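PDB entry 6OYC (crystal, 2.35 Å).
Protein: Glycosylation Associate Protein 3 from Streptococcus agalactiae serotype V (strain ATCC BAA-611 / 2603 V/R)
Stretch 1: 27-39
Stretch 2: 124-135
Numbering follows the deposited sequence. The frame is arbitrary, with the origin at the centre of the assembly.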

# COMPACT_ATOMS: atom_id res chain seq x y z
N GLY C 27 -7.39 -9.17 4.19
CA GLY C 27 -7.07 -7.93 3.52
C GLY C 27 -6.13 -8.16 2.37
O GLY C 27 -6.45 -8.90 1.43
N LYS C 28 -4.94 -7.56 2.43
CA LYS C 28 -3.91 -7.85 1.45
C LYS C 28 -2.93 -8.91 1.92
O LYS C 28 -2.13 -9.39 1.12
CB LYS C 28 -3.16 -6.56 1.09
CG LYS C 28 -4.02 -5.60 0.24
CD LYS C 28 -3.25 -4.39 -0.29
CE LYS C 28 -3.15 -3.31 0.79
NZ LYS C 28 -2.61 -2.02 0.24
N SER C 29 -2.99 -9.31 3.19
CA SER C 29 -2.04 -10.23 3.77
C SER C 29 -2.59 -11.66 3.79
O SER C 29 -3.78 -11.89 3.58
CB SER C 29 -1.68 -9.79 5.18
OG SER C 29 -1.21 -8.46 5.16
N VAL C 30 -1.69 -12.61 4.03
CA VAL C 30 -2.02 -14.03 4.01
C VAL C 30 -1.54 -14.68 5.30
O VAL C 30 -0.35 -14.58 5.65
CB VAL C 30 -1.42 -14.75 2.78
CG1 VAL C 30 -1.92 -16.17 2.70
CG2 VAL C 30 -1.76 -13.98 1.51
N CYS C 31 -2.45 -15.33 6.02
CA CYS C 31 -2.11 -16.10 7.21
C CYS C 31 -2.01 -17.59 6.87
O CYS C 31 -2.96 -18.17 6.32
CB CYS C 31 -3.13 -15.87 8.33
SG CYS C 31 -2.80 -16.88 9.84
N PHE C 32 -0.88 -18.19 7.20
CA PHE C 32 -0.57 -19.58 6.88
C PHE C 32 -0.56 -20.40 8.17
O PHE C 32 0.02 -19.99 9.17
CB PHE C 32 0.79 -19.64 6.18
CG PHE C 32 1.34 -21.03 5.97
CD1 PHE C 32 1.75 -21.82 7.05
CD2 PHE C 32 1.53 -21.51 4.68
CE1 PHE C 32 2.27 -23.08 6.84
CE2 PHE C 32 2.06 -22.76 4.47
CZ PHE C 32 2.43 -23.55 5.55
N GLU C 33 -1.19 -21.57 8.12
CA GLU C 33 -1.19 -22.48 9.25
C GLU C 33 -1.09 -23.90 8.72
O GLU C 33 -2.03 -24.41 8.10
CB GLU C 33 -2.44 -22.30 10.11
CG GLU C 33 -2.50 -23.26 11.30
CD GLU C 33 -3.89 -23.40 11.86
OE1 GLU C 33 -4.82 -22.73 11.33
OE2 GLU C 33 -4.08 -24.17 12.83
N ASN C 34 0.05 -24.54 8.95
CA ASN C 34 0.24 -25.95 8.61
C ASN C 34 1.10 -26.56 9.70
O ASN C 34 2.34 -26.50 9.65
CB ASN C 34 0.85 -26.13 7.23
CG ASN C 34 0.75 -27.54 6.74
OD1 ASN C 34 0.81 -28.48 7.53
ND2 ASN C 34 0.61 -27.71 5.42
N PRO C 35 0.48 -27.17 10.71
CA PRO C 35 1.26 -27.67 11.86
C PRO C 35 2.18 -28.80 11.49
O PRO C 35 3.19 -29.01 12.16
CB PRO C 35 0.18 -28.12 12.85
CG PRO C 35 -1.14 -27.61 12.29
CD PRO C 35 -0.95 -27.52 10.82
N LEU C 36 1.85 -29.55 10.44
CA LEU C 36 2.76 -30.57 9.94
C LEU C 36 4.04 -29.95 9.40
O LEU C 36 5.09 -30.61 9.39
CB LEU C 36 2.05 -31.40 8.88
CG LEU C 36 2.74 -32.66 8.41
CD1 LEU C 36 1.72 -33.77 8.35
CD2 LEU C 36 3.36 -32.40 7.04
N ALA C 37 3.98 -28.69 8.95
CA ALA C 37 5.14 -27.91 8.52
C ALA C 37 5.89 -28.60 7.39
O ALA C 37 7.04 -29.03 7.59
CB ALA C 37 6.08 -27.66 9.70
N PRO C 38 5.30 -28.72 6.19
CA PRO C 38 5.98 -29.43 5.09
C PRO C 38 7.33 -28.82 4.76
O PRO C 38 7.62 -27.65 5.03
CB PRO C 38 5.00 -29.28 3.92
CG PRO C 38 3.68 -29.06 4.56
CD PRO C 38 3.97 -28.25 5.79
N SER C 39 8.17 -29.64 4.13
CA SER C 39 9.61 -29.42 4.22
C SER C 39 10.09 -28.39 3.20
O SER C 39 10.94 -27.55 3.52
CB SER C 39 10.34 -30.74 4.04
OG SER C 39 11.65 -30.52 3.58
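Stretch 2 124-135: INAGCSDFTFHY

Antiparallel pairing shows how segments whose touching residues lie at least 86 apart in sequence can be joined by a ladder of backbone hydrogen bonds. Here strand 130-135 runs against strand 29-33 at 165°, the axes approaching to 4.6 Å. Ahead of it, stretch 2 leaves a strand at Asn-125 and loops through Gly-127, whose positive phi suits glycine, to reach Asp-130.

Backbone hydrogen bonds set the register. Val-30 faces Phe-133 through a reciprocal pair, Val-30 N to Phe-133 O and Phe-133 N to Val-30 O, both 2.8 Å. Two residues on, Phe-32 N donates to Phe-131 O at 2.8 Å, while the return bond from Phe-131 N to Phe-32 O is weak at 3.3 Å. The ladder outlasts the strands: Asn-34 N reaches Ser-129 O at 2.9 Å, and beyond the type I turn from Asn-34 to Ala-37, Gly-127 N bonds weakly to Pro-38 O at 3.1 Å. At the other end, a water donates to both Lys-28 O and His-134 O, each at 2.8 Å.

Side chains alternate: Val-30, Phe-32, Phe-131 and Phe-133 share one face, Cys-31, Glu-33, Asp-130 and Thr-132 the other. Phe-32 CB lies 3.5 Å from the Phe-131 ring centroid, over its face; the two rings are nearly parallel but slid apart. Ser-29 OG hydrogen-bonds His-134 ND1 at 2.8 Å.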

# COMPACT_ATOMS: atom_id res chain seq x y z
N ILE C 124 9.00 -19.58 -0.56
CA ILE C 124 9.28 -20.98 -0.29
C ILE C 124 9.22 -21.24 1.21
O ILE C 124 9.89 -20.55 2.00
CB ILE C 124 10.63 -21.40 -0.88
CG1 ILE C 124 10.63 -21.14 -2.39
CG2 ILE C 124 10.88 -22.87 -0.61
CD1 ILE C 124 11.88 -21.56 -3.08
N ASN C 125 8.41 -22.22 1.60
CA ASN C 125 8.27 -22.65 2.99
C ASN C 125 9.30 -23.73 3.29
O ASN C 125 9.36 -24.75 2.59
CB ASN C 125 6.86 -23.18 3.26
CG ASN C 125 6.62 -23.52 4.73
OD1 ASN C 125 7.15 -22.86 5.62
ND2 ASN C 125 5.82 -24.55 4.98
N ALA C 126 10.12 -23.50 4.32
CA ALA C 126 11.13 -24.46 4.74
C ALA C 126 10.85 -25.01 6.14
O ALA C 126 11.62 -24.77 7.07
CB ALA C 126 12.52 -23.82 4.68
N GLY C 127 9.73 -25.72 6.30
CA GLY C 127 9.35 -26.31 7.57
C GLY C 127 8.59 -25.41 8.53
O GLY C 127 8.42 -25.81 9.69
N CYS C 128 8.13 -24.24 8.10
CA CYS C 128 7.45 -23.32 9.01
C CYS C 128 5.99 -23.70 9.22
O CYS C 128 5.27 -24.05 8.28
CB CYS C 128 7.53 -21.88 8.48
SG CYS C 128 6.69 -20.68 9.53
N SER C 129 5.53 -23.59 10.47
CA SER C 129 4.18 -23.99 10.84
C SER C 129 3.18 -22.85 10.78
O SER C 129 1.99 -23.09 10.53
CB SER C 129 4.18 -24.58 12.25
OG SER C 129 4.73 -25.89 12.23
N ASP C 130 3.62 -21.61 11.03
CA ASP C 130 2.73 -20.47 11.07
C ASP C 130 3.49 -19.23 10.63
O ASP C 130 4.59 -18.97 11.14
CB ASP C 130 2.16 -20.18 12.47
CG ASP C 130 1.49 -21.37 13.08
OD1 ASP C 130 2.22 -22.27 13.55
OD2 ASP C 130 0.24 -21.40 13.13
N PHE C 131 2.90 -18.47 9.73
CA PHE C 131 3.40 -17.14 9.41
C PHE C 131 2.29 -16.30 8.79
O PHE C 131 1.28 -16.83 8.30
CB PHE C 131 4.62 -17.21 8.47
CG PHE C 131 4.30 -17.77 7.10
CD1 PHE C 131 3.81 -16.95 6.10
CD2 PHE C 131 4.53 -19.10 6.81
CE1 PHE C 131 3.53 -17.45 4.84
CE2 PHE C 131 4.26 -19.61 5.54
CZ PHE C 131 3.76 -18.79 4.57
N THR C 132 2.49 -14.98 8.82
CA THR C 132 1.65 -14.01 8.12
C THR C 132 2.51 -13.29 7.10
O THR C 132 3.46 -12.59 7.46
CB THR C 132 1.01 -12.99 9.07
OG1 THR C 132 0.11 -13.66 9.96
CG2 THR C 132 0.22 -11.94 8.28
N PHE C 133 2.18 -13.46 5.82
CA PHE C 133 2.88 -12.78 4.74
C PHE C 133 2.15 -11.50 4.37
O PHE C 133 0.92 -11.51 4.20
CB PHE C 133 3.00 -13.69 3.51
CG PHE C 133 3.55 -12.99 2.30
CD1 PHE C 133 4.93 -12.85 2.13
CD2 PHE C 133 2.70 -12.47 1.33
CE1 PHE C 133 5.44 -12.20 1.01
CE2 PHE C 133 3.20 -11.83 0.22
CZ PHE C 133 4.57 -11.70 0.05
N HIS C 134 2.89 -10.41 4.25
CA HIS C 134 2.31 -9.12 3.86
C HIS C 134 2.62 -8.78 2.42
O HIS C 134 1.70 -8.59 1.62
CB HIS C 134 2.81 -8.00 4.80
CG HIS C 134 2.45 -8.23 6.23
ND1 HIS C 134 1.14 -8.30 6.66
CD2 HIS C 134 3.22 -8.45 7.32
CE1 HIS C 134 1.12 -8.54 7.96
NE2 HIS C 134 2.37 -8.63 8.38
N TYR C 135 3.90 -8.69 2.06
CA TYR C 135 4.26 -8.30 0.71
C TYR C 135 5.76 -8.44 0.51
O TYR C 135 6.53 -8.63 1.46
CB TYR C 135 3.83 -6.86 0.39
CG TYR C 135 4.40 -5.80 1.31
CD1 TYR C 135 5.73 -5.38 1.20
CD2 TYR C 135 3.60 -5.18 2.27
CE1 TYR C 135 6.24 -4.39 2.03
CE2 TYR C 135 4.11 -4.19 3.11
CZ TYR C 135 5.43 -3.79 2.99
OH TYR C 135 5.93 -2.81 3.82
O HOH W 1 0.22 -10.63 0.31